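Local coordinates for protein alpha-galactosidase (Umbelopsis vinacea, PDB 3A5V) that hydrolyses terminal, non-reducing alpha-D-galactose residues from alpha-galactosides as a tetrameric, N-glycosylated member of glycoside hydrolase family 27, at residues Ala319-Val324 and Phe390-Thr395; Ala339-Ile344 and Asn374-Asp379; Leu363-Ser368 and Gly384-Lys389. One frame throughout, in Å; residues are numbered along the deposited sequence. Where two conformers were deposited one is given.

How the interactions relate
Past the (beta/alpha)8 barrel, the chain enters the C-terminal beta sandwich, where all three contacts lie. Of the paired segments 319-324 comes first, a turn leading from strand 311-318 into strand 322-329; interaction 1 closes the widest loop, bringing 390-395 back beside it. Inside that loop, 339-344 and then 363-368 come next, and their partners follow in the same order, 374-379 and 384-389, so interactions 2 and 3 cross while both nest within interaction 1. Interactions 1 and 3 share the six-stranded sheet through strands 322-329 and 384-390. Interaction 2 holds the two-stranded sheet packed against it: F390 meets W341, L378 meets L388, and D379 O probably accepts from R386 NH1.

Interaction 1: residues Ala319-Val324 and Phe390-Thr395; sequences ANNTQV and FMDSAT. With NAG (2-acetamido-2-deoxy-beta-D-glucopyranose), chain D; NAG (2-acetamido-2-deoxy-beta-D-glucopyranose), chain B.
The side-chain amide of N321 and the carboxylate of D392 meet with their planes 75° apart, ND2 of N321 lying 3.4 Å from OD1 of D392, while the phenyl ring of F390 has Q323 O at its edge, near its plane, and packs edge-to-face with W341. The setting is the C-terminal beta sandwich, where the start of strand 322-329 runs antiparallel to the end of strand 384-390. Q323 and F390 are a hydrogen-bonded pair: Q323 N donates to F390 O at 3.1 Å and F390 N to Q323 O at 2.9 Å. Their CB atoms share one face of the sheet, 4.0 Å apart, before the side chains diverge, that of Q323 ending with NE2 on S315 OG.

A type I' turn from A319 to T322 leads into the strand. T322 OG1 sits between the backbone N and the carbonyl carbon (chi1 62°), which lets it donate to A319 O at 2.8 Å; T322 N gives to the same oxygen. A water donates to both N320 O and M391 O, bridging the turn and the departing chain. N321 lays its amide against CB of S393.

D392 works in two directions. OD1 takes S393 N at 2.7 Å on its anti side, and OD2 accepts from N2 of the chain D N-acetylglucosamine at 3.0 Å; the adjoining sugar of the same glycan, in chain B, packs C6 against CB of D392. An alanine here would probably leave that sugar amide and S393 N without their acceptor, and the glycan, still bonded to E359 N, less firmly placed. The tail then bends through an ST turn, T395 N donating to S393 OG at 3.0 Å.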
loop_
_atom_site.group_PDB
_atom_site.type_symbol
_atom_site.label_atom_id
_atom_site.label_comp_id
_atom_site.label_asym_id
_atom_site.label_seq_id
_atom_site.Cartn_x
_atom_site.Cartn_y
_atom_site.Cartn_z
ATOM N N ALA A 319 13.477 33.875 -13.394
ATOM C CA ALA A 319 12.811 35.134 -13.772
ATOM C C ALA A 319 13.343 35.655 -15.122
ATOM O O ALA A 319 14.448 35.292 -15.546
ATOM C CB ALA A 319 13.021 36.187 -12.668
ATOM N N ASN A 320 12.543 36.469 -15.810
ATOM C CA ASN A 320 13.002 37.161 -17.035
ATOM C C ASN A 320 13.461 36.225 -18.147
ATOM O O ASN A 320 14.481 36.471 -18.829
ATOM C CB ASN A 320 14.103 38.167 -16.696
ATOM C CG ASN A 320 13.716 39.079 -15.557
ATOM O OD1 ASN A 320 14.479 39.262 -14.602
ATOM N ND2 ASN A 320 12.508 39.627 -15.623
ATOM N N ASN A 321 12.699 35.148 -18.315
ATOM C CA ASN A 321 12.913 34.189 -19.389
ATOM C C ASN A 321 14.277 33.482 -19.323
ATOM O O ASN A 321 14.810 33.060 -20.350
ATOM C CB ASN A 321 12.702 34.891 -20.749
ATOM C CG ASN A 321 12.236 33.956 -21.830
ATOM O OD1 ASN A 321 11.566 32.957 -21.566
ATOM N ND2 ASN A 321 12.591 34.275 -23.075
ATOM N N THR A 322 14.860 33.364 -18.132
ATOM C CA THR A 322 16.125 32.642 -18.002
ATOM C C THR A 322 15.845 31.215 -17.492
ATOM O O THR A 322 14.703 30.899 -17.142
ATOM C CB THR A 322 17.150 33.395 -17.123
ATOM O OG1 THR A 322 16.628 33.544 -15.797
ATOM C CG2 THR A 322 17.466 34.809 -17.725
ATOM N N GLN A 323 16.871 30.363 -17.487
ATOM C CA GLN A 323 16.693 28.937 -17.148
ATOM C C GLN A 323 17.825 28.475 -16.269
ATOM O O GLN A 323 18.984 28.826 -16.517
ATOM C CB GLN A 323 16.687 28.074 -18.418
ATOM C CG GLN A 323 16.059 26.651 -18.277
ATOM C CD GLN A 323 14.528 26.673 -18.271
ATOM O OE1 GLN A 323 13.911 27.721 -18.436
ATOM N NE2 GLN A 323 13.917 25.518 -18.051
ATOM N N VAL A 324 17.509 27.674 -15.257
ATOM C CA VAL A 324 18.571 27.005 -14.504
ATOM C C VAL A 324 18.733 25.594 -15.080
ATOM O O VAL A 324 17.742 24.931 -15.402
ATOM C CB VAL A 324 18.337 27.009 -12.953
ATOM C CG1 VAL A 324 17.107 26.168 -12.566
ATOM C CG2 VAL A 324 19.594 26.497 -12.212
ATOM N N PHE A 390 21.135 29.863 -18.086
ATOM C CA PHE A 390 20.968 30.259 -19.485
ATOM C C PHE A 390 20.331 31.632 -19.480
ATOM O O PHE A 390 19.279 31.821 -18.858
ATOM C CB PHE A 390 20.081 29.248 -20.233
ATOM C CG PHE A 390 20.816 27.994 -20.672
ATOM C CD1 PHE A 390 21.357 27.118 -19.733
ATOM C CD2 PHE A 390 20.957 27.701 -22.023
ATOM C CE1 PHE A 390 22.062 25.945 -20.139
ATOM C CE2 PHE A 390 21.636 26.553 -22.447
ATOM C CZ PHE A 390 22.203 25.669 -21.502
ATOM N N MET A 391 20.967 32.589 -20.158
ATOM C CA MET A 391 20.569 33.998 -20.061
ATOM C C MET A 391 19.393 34.350 -20.970
ATOM O O MET A 391 18.873 35.462 -20.941
ATOM C CB MET A 391 21.776 34.920 -20.308
ATOM C CG MET A 391 22.928 34.682 -19.347
ATOM S SD MET A 391 22.522 34.964 -17.599
ATOM C CE MET A 391 22.438 36.747 -17.596
ATOM N N ASP A 392 18.963 33.368 -21.757
ATOM C CA ASP A 392 17.787 33.495 -22.593
ATOM C C ASP A 392 17.207 32.092 -22.787
ATOM O O ASP A 392 17.768 31.095 -22.306
ATOM C CB ASP A 392 18.145 34.142 -23.946
ATOM C CG ASP A 392 16.967 34.929 -24.575
ATOM O OD1 ASP A 392 15.786 34.613 -24.310
ATOM O OD2 ASP A 392 17.231 35.885 -25.334
ATOM N N SER A 393 16.078 32.031 -23.481
ATOM C CA SER A 393 15.348 30.793 -23.716
ATOM C C SER A 393 15.390 30.428 -25.197
ATOM O O SER A 393 15.407 31.308 -26.059
ATOM C CB SER A 393 13.892 30.991 -23.294
ATOM O OG SER A 393 13.112 29.863 -23.629
ATOM N N ALA A 394 15.389 29.132 -25.491
ATOM C CA ALA A 394 15.230 28.657 -26.875
ATOM C C ALA A 394 13.766 28.471 -27.296
ATOM O O ALA A 394 13.496 28.053 -28.417
ATOM C CB ALA A 394 16.021 27.363 -27.104
ATOM N N THR A 395 12.826 28.795 -26.413
ATOM C CA THR A 395 11.408 28.542 -26.682
ATOM C C THR A 395 10.900 29.490 -27.785
ATOM O O THR A 395 11.190 30.686 -27.752
ATOM C CB THR A 395 10.546 28.652 -25.392
ATOM O OG1 THR A 395 10.921 27.597 -24.473
ATOM C CG2 THR A 395 9.042 28.538 -25.707
HETATM C C1 NAG D . 19.995 37.939 -27.460
HETATM C C2 NAG D . 19.131 38.878 -26.611
HETATM C C3 NAG D . 17.762 39.144 -27.244
HETATM C C4 NAG D . 17.822 39.361 -28.765
HETATM C C5 NAG D . 18.784 38.370 -29.440
HETATM C C6 NAG D . 18.971 38.655 -30.932
HETATM C C7 NAG D . 19.558 38.792 -24.200
HETATM C C8 NAG D . 19.210 38.134 -22.894
HETATM N N2 NAG D . 18.900 38.360 -25.271
HETATM O O3 NAG D . 17.185 40.263 -26.593
HETATM O O4 NAG D . 16.526 39.197 -29.308
HETATM O O5 NAG D . 20.049 38.401 -28.793
HETATM O O6 NAG D . 19.835 39.765 -31.108
HETATM O O7 NAG D . 20.422 39.667 -24.235
HETATM C C1 NAG B . 24.549 35.256 -27.091
HETATM C C2 NAG B . 24.092 35.842 -28.440
HETATM C C3 NAG B . 23.168 37.046 -28.231
HETATM C C4 NAG B . 22.013 36.683 -27.295
HETATM C C5 NAG B . 22.550 36.004 -26.021
HETATM C C6 NAG B . 21.402 35.532 -25.124
HETATM C C7 NAG B . 25.361 35.779 -30.520
HETATM C C8 NAG B . 26.675 36.059 -31.201
HETATM N N2 NAG B . 25.232 36.213 -29.267
HETATM O O3 NAG B . 22.653 37.487 -29.469
HETATM O O4 NAG B . 21.325 37.858 -26.908
HETATM O O5 NAG B . 23.386 34.919 -26.349
HETATM O O6 NAG B . 21.899 35.056 -23.897
HETATM O O7 NAG B . 24.456 35.193 -31.131
HETATM O O HOH W 1 16.281 36.558 -21.052
#

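Interaction 2: residues Ala339-Ile344 and Asn374-Asp379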
loop_
_atom_site.group_PDB
_atom_site.type_symbol
_atom_site.label_atom_id
_atom_site.label_comp_id
_atom_site.label_asym_id
_atom_site.label_seq_id
_atom_site.Cartn_x
_atom_site.Cartn_y
_atom_site.Cartn_z
ATOM N N ALA A 339 23.942 18.352 -22.185
ATOM C CA ALA A 339 22.532 18.748 -22.161
ATOM C C ALA A 339 22.201 19.344 -23.524
ATOM O O ALA A 339 22.939 20.202 -24.011
ATOM C CB ALA A 339 22.279 19.782 -21.070
ATOM N N THR A 340 21.116 18.878 -24.133
ATOM C CA THR A 340 20.673 19.414 -25.417
ATOM C C THR A 340 19.558 20.441 -25.158
ATOM O O THR A 340 18.908 20.406 -24.117
ATOM C CB THR A 340 20.130 18.314 -26.341
ATOM O OG1 THR A 340 18.860 17.867 -25.857
ATOM C CG2 THR A 340 21.099 17.104 -26.393
ATOM N N TRP A 341 19.358 21.348 -26.107
ATOM C CA TRP A 341 18.307 22.355 -26.010
ATOM C C TRP A 341 16.938 21.666 -25.983
ATOM O O TRP A 341 16.033 22.109 -25.255
ATOM C CB TRP A 341 18.396 23.324 -27.209
ATOM C CG TRP A 341 19.448 24.474 -27.132
ATOM C CD1 TRP A 341 19.385 25.667 -27.818
ATOM C CD2 TRP A 341 20.677 24.524 -26.366
ATOM N NE1 TRP A 341 20.491 26.441 -27.534
ATOM C CE2 TRP A 341 21.291 25.771 -26.641
ATOM C CE3 TRP A 341 21.318 23.637 -25.471
ATOM C CZ2 TRP A 341 22.509 26.157 -26.052
ATOM C CZ3 TRP A 341 22.514 24.018 -24.880
ATOM C CH2 TRP A 341 23.111 25.268 -25.179
ATOM N N ASP A 342 16.775 20.586 -26.766
ATOM C CA ASP A 342 15.487 19.892 -26.784
ATOM C C ASP A 342 15.166 19.255 -25.419
ATOM O O ASP A 342 13.996 19.137 -25.056
ATOM C CB ASP A 342 15.390 18.849 -27.909
ATOM C CG ASP A 342 15.241 19.493 -29.289
ATOM O OD1 ASP A 342 14.950 20.719 -29.380
ATOM O OD2 ASP A 342 15.418 18.765 -30.277
ATOM N N ASP A 343 16.191 18.820 -24.694
ATOM C CA ASP A 343 15.964 18.279 -23.347
ATOM C C ASP A 343 15.717 19.386 -22.323
ATOM O O ASP A 343 14.795 19.274 -21.518
ATOM C CB ASP A 343 17.126 17.411 -22.909
ATOM C CG ASP A 343 17.080 16.019 -23.551
ATOM O OD1 ASP A 343 15.979 15.548 -23.940
ATOM O OD2 ASP A 343 18.145 15.415 -23.656
ATOM N N ILE A 344 16.534 20.438 -22.361
ATOM C CA ILE A 344 16.391 21.568 -21.425
ATOM C C ILE A 344 14.969 22.154 -21.454
ATOM O O ILE A 344 14.397 22.466 -20.390
ATOM C CB ILE A 344 17.477 22.658 -21.664
ATOM C CG1 ILE A 344 18.867 22.087 -21.311
ATOM C CG2 ILE A 344 17.193 23.942 -20.820
ATOM C CD1 ILE A 344 20.062 22.879 -21.916
ATOM N N ASN A 374 22.450 24.503 -29.581
ATOM C CA ASN A 374 22.167 23.068 -29.740
ATOM C C ASN A 374 22.357 22.192 -28.497
ATOM O O ASN A 374 21.460 21.429 -28.138
ATOM C CB ASN A 374 22.971 22.474 -30.910
ATOM C CG ASN A 374 22.463 22.941 -32.267
ATOM O OD1 ASN A 374 23.019 23.863 -32.843
ATOM N ND2 ASN A 374 21.397 22.316 -32.769
ATOM N N HIS A 375 23.533 22.292 -27.871
ATOM C CA HIS A 375 23.883 21.445 -26.723
ATOM C C HIS A 375 25.080 22.068 -26.018
ATOM O O HIS A 375 25.790 22.900 -26.598
ATOM C CB HIS A 375 24.266 20.026 -27.178
ATOM C CG HIS A 375 25.474 19.996 -28.067
ATOM N ND1 HIS A 375 25.390 19.781 -29.423
ATOM C CD2 HIS A 375 26.788 20.194 -27.797
ATOM C CE1 HIS A 375 26.600 19.837 -29.954
ATOM N NE2 HIS A 375 27.464 20.095 -28.988
ATOM N N ILE A 376 25.312 21.645 -24.781
ATOM C CA ILE A 376 26.529 22.019 -24.076
ATOM C C ILE A 376 27.138 20.764 -23.430
ATOM O O ILE A 376 26.420 19.957 -22.838
ATOM C CB ILE A 376 26.242 23.115 -23.004
ATOM C CG1 ILE A 376 27.558 23.604 -22.355
ATOM C CG2 ILE A 376 25.194 22.616 -21.977
ATOM C CD1 ILE A 376 27.409 24.882 -21.509
ATOM N N THR A 377 28.455 20.604 -23.550
ATOM C CA THR A 377 29.148 19.471 -22.944
ATOM C C THR A 377 30.166 19.995 -21.934
ATOM O O THR A 377 31.005 20.841 -22.272
ATOM C CB THR A 377 29.849 18.576 -24.030
ATOM O OG1 THR A 377 28.860 18.046 -24.930
ATOM C CG2 THR A 377 30.608 17.394 -23.385
ATOM N N LEU A 378 30.103 19.498 -20.703
ATOM C CA LEU A 378 30.995 19.976 -19.632
ATOM C C LEU A 378 31.532 18.839 -18.779
ATOM O O LEU A 378 30.867 17.808 -18.616
ATOM C CB LEU A 378 30.253 20.953 -18.706
ATOM C CG LEU A 378 29.754 22.282 -19.270
ATOM C CD1 LEU A 378 28.970 23.007 -18.194
ATOM C CD2 LEU A 378 30.913 23.151 -19.761
ATOM N N ASP A 379 32.719 19.061 -18.210
ATOM C CA ASP A 379 33.285 18.174 -17.184
ATOM C C ASP A 379 32.499 18.296 -15.879
ATOM O O ASP A 379 32.309 19.396 -15.367
ATOM C CB ASP A 379 34.731 18.563 -16.893
ATOM C CG ASP A 379 35.663 18.253 -18.045
ATOM O OD1 ASP A 379 35.664 17.106 -18.517
ATOM O OD2 ASP A 379 36.414 19.159 -18.453
HETATM O O HOH W 2 18.695 20.017 -29.094
#
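A339 and I376 form an antiparallel hydrogen-bonded pair and T340 and H375 the non-hydrogen-bonded pair next to it, with T340 CA just 4.0 Å from H375 CA. This is the end of the two-stranded sheet of the C-terminal beta sandwich, strand 335-340 beside strand 375-380, and right here the first strand turns into the short helix 341-344. A339 N donates to I376 O at 3.0 Å, and I376 N returns a bond to A339 O at 2.9 Å. A third bond carries the pairing into the helix: W341 N reaches N374 O at 2.9 Å, approaching from above the carbonyl plane, 41° out of it.

Much of the side-chain contact falls to W341. Its CG lies anti to the carbonyl carbon (chi1 -81°), and the indole spreads beneath the backbone of N374 and H375. N374 N stands 3.3 Å above the plane of one ring face and H375 N stands over that same face, both displaced toward the rim. The far corner, CZ3, touches H375 C at 3.4 Å and then CG2 of I376, which also packs on CB of A339. W341 NE1 is taken by R356 O, and the ring also touches F372 of strand 367-372, so the indole joins this small sheet to the larger one.

T340 is the N-cap of the helix. A water accepts from D342 N and donates to N374 O, while the capping bond itself runs from D343 N to T340 OG1 at 3.1 Å.

Interaction 3: residues Leu363-Ser368 and Gly384-Lys389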
loop_
_atom_site.group_PDB
_atom_site.type_symbol
_atom_site.label_atom_id
_atom_site.label_comp_id
_atom_site.label_asym_id
_atom_site.label_seq_id
_atom_site.Cartn_x
_atom_site.Cartn_y
_atom_site.Cartn_z
ATOM N N LEU A 363 27.336 29.322 -12.317
ATOM C CA LEU A 363 26.970 30.056 -11.096
ATOM C C LEU A 363 27.902 29.833 -9.908
ATOM O O LEU A 363 28.062 30.726 -9.056
ATOM C CB LEU A 363 25.517 29.759 -10.698
ATOM C CG LEU A 363 24.449 30.157 -11.726
ATOM C CD1 LEU A 363 23.086 30.071 -11.063
ATOM C CD2 LEU A 363 24.681 31.585 -12.308
ATOM N N TRP A 364 28.508 28.652 -9.837
ATOM C CA TRP A 364 29.516 28.376 -8.799
ATOM C C TRP A 364 30.805 29.144 -9.053
ATOM O O TRP A 364 31.365 29.744 -8.130
ATOM C CB TRP A 364 29.810 26.871 -8.683
ATOM C CG TRP A 364 28.696 26.154 -7.943
ATOM C CD1 TRP A 364 27.861 25.187 -8.444
ATOM C CD2 TRP A 364 28.278 26.387 -6.588
ATOM N NE1 TRP A 364 26.961 24.794 -7.485
ATOM C CE2 TRP A 364 27.192 25.507 -6.332
ATOM C CE3 TRP A 364 28.732 27.232 -5.556
ATOM C CZ2 TRP A 364 26.533 25.455 -5.091
ATOM C CZ3 TRP A 364 28.070 27.186 -4.310
ATOM C CH2 TRP A 364 26.982 26.300 -4.092
ATOM N N LYS A 365 31.267 29.107 -10.302
ATOM C CA LYS A 365 32.493 29.809 -10.713
ATOM C C LYS A 365 32.242 31.305 -10.840
ATOM O O LYS A 365 33.188 32.113 -10.770
ATOM C CB LYS A 365 33.047 29.208 -12.015
ATOM C CG LYS A 365 33.564 27.783 -11.824
ATOM C CD LYS A 365 33.885 27.020 -13.132
ATOM C CE LYS A 365 33.587 25.507 -12.964
ATOM N NZ LYS A 365 34.500 24.801 -12.019
ATOM N N GLN A 366 30.964 31.665 -10.972
ATOM C CA GLN A 366 30.525 33.046 -11.206
ATOM C C GLN A 366 31.241 33.642 -12.432
ATOM O O GLN A 366 31.883 34.701 -12.365
ATOM C CB GLN A 366 30.705 33.907 -9.952
ATOM C CG GLN A 366 29.930 33.397 -8.722
ATOM C CD GLN A 366 29.991 34.364 -7.554
ATOM O OE1 GLN A 366 30.963 35.105 -7.402
ATOM N NE2 GLN A 366 28.950 34.372 -6.731
ATOM N N LYS A 367 31.135 32.933 -13.552
ATOM C CA LYS A 367 31.708 33.412 -14.802
ATOM C C LYS A 367 30.872 32.964 -15.990
ATOM O O LYS A 367 30.250 31.891 -15.965
ATOM C CB LYS A 367 33.155 32.946 -14.964
ATOM C CG LYS A 367 33.307 31.462 -15.155
ATOM C CD LYS A 367 34.724 31.084 -15.558
ATOM C CE LYS A 367 34.849 29.566 -15.676
ATOM N NZ LYS A 367 36.278 29.157 -15.763
ATOM N N SER A 368 30.868 33.799 -17.023
ATOM C CA SER A 368 30.263 33.444 -18.291
ATOM C C SER A 368 31.076 32.350 -18.966
ATOM O O SER A 368 32.310 32.414 -18.995
ATOM C CB SER A 368 30.208 34.654 -19.221
ATOM O OG SER A 368 29.579 34.288 -20.444
ATOM N N GLY A 384 29.236 14.956 -8.381
ATOM C CA GLY A 384 29.381 16.388 -8.618
ATOM C C GLY A 384 28.285 16.979 -9.474
ATOM O O GLY A 384 27.473 16.242 -10.072
ATOM N N VAL A 385 28.252 18.315 -9.501
ATOM C CA VAL A 385 27.311 19.089 -10.321
ATOM C C VAL A 385 28.027 20.169 -11.116
ATOM O O VAL A 385 29.105 20.621 -10.725
ATOM C CB VAL A 385 26.179 19.787 -9.468
ATOM C CG1 VAL A 385 25.140 18.746 -8.945
ATOM C CG2 VAL A 385 26.783 20.661 -8.321
ATOM N N ARG A 386 27.427 20.562 -12.238
ATOM C CA ARG A 386 27.673 21.885 -12.810
ATOM C C ARG A 386 26.323 22.599 -12.798
ATOM O O ARG A 386 25.319 22.038 -13.249
ATOM C CB ARG A 386 28.254 21.821 -14.238
ATOM C CG ARG A 386 29.653 21.161 -14.328
ATOM C CD ARG A 386 30.750 21.979 -13.613
ATOM N NE ARG A 386 31.031 23.257 -14.279
ATOM C CZ ARG A 386 31.820 23.397 -15.349
ATOM N NH1 ARG A 386 32.418 22.334 -15.895
ATOM N NH2 ARG A 386 32.009 24.606 -15.874
ATOM N N LEU A 387 26.319 23.815 -12.263
ATOM C CA LEU A 387 25.113 24.610 -12.079
ATOM C C LEU A 387 25.176 25.784 -13.047
ATOM O O LEU A 387 26.070 26.648 -12.930
ATOM C CB LEU A 387 25.023 25.126 -10.627
ATOM C CG LEU A 387 23.918 26.158 -10.345
ATOM C CD1 LEU A 387 22.533 25.597 -10.668
ATOM C CD2 LEU A 387 23.968 26.669 -8.905
ATOM N N LEU A 388 24.231 25.818 -13.986
ATOM C CA LEU A 388 24.282 26.754 -15.102
ATOM C C LEU A 388 23.064 27.640 -15.122
ATOM O O LEU A 388 21.950 27.198 -14.767
ATOM C CB LEU A 388 24.348 26.004 -16.452
ATOM C CG LEU A 388 25.386 24.877 -16.565
ATOM C CD1 LEU A 388 25.199 24.111 -17.887
ATOM C CD2 LEU A 388 26.822 25.424 -16.421
ATOM N N LYS A 389 23.271 28.884 -15.553
ATOM C CA LYS A 389 22.163 29.764 -15.901
ATOM C C LYS A 389 22.224 30.151 -17.376
ATOM O O LYS A 389 23.232 30.688 -17.850
ATOM C CB LYS A 389 22.163 31.024 -15.021
ATOM C CG LYS A 389 20.956 31.949 -15.286
ATOM C CD LYS A 389 21.063 33.211 -14.442
ATOM C CE LYS A 389 19.922 34.187 -14.730
ATOM N NZ LYS A 389 20.071 35.374 -13.855
#
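One backbone hydrogen bond joins the segments, L363 N to L387 O at 3.0 Å, with an N-H...O angle of 167°. The apolar contacts spread out from it. L363 sets CB against CD2 of L387 at 3.9 Å, and its own CD2 against CB of K389 at 3.7 Å. W364 brings the pyrrole side of its indole to L387, CD1 lying 3.6 Å from CB, and NE1 comes near CG2 of V385.

The connection between strands 358-362 and 367-372 of the beta sandwich here packs against strand 384-390, and it is closed by a G1 beta bulge, with Q366 and K367 together opposite the single residue D362. The connection lies against the catalytic domain: W364 NE1 bonds to T259 OG1, and its ring makes a cation-pi contact with R255.

Two like charges also come close here. K365 crosses R386 at about a right angle, its CE over one face of the guanidinium and 3.4 Å from NH2. K365 NZ lies 4.4 Å from R386 NE, a repulsion probably eased by D362, whose OD2 forms a salt bridge with R386 NH2.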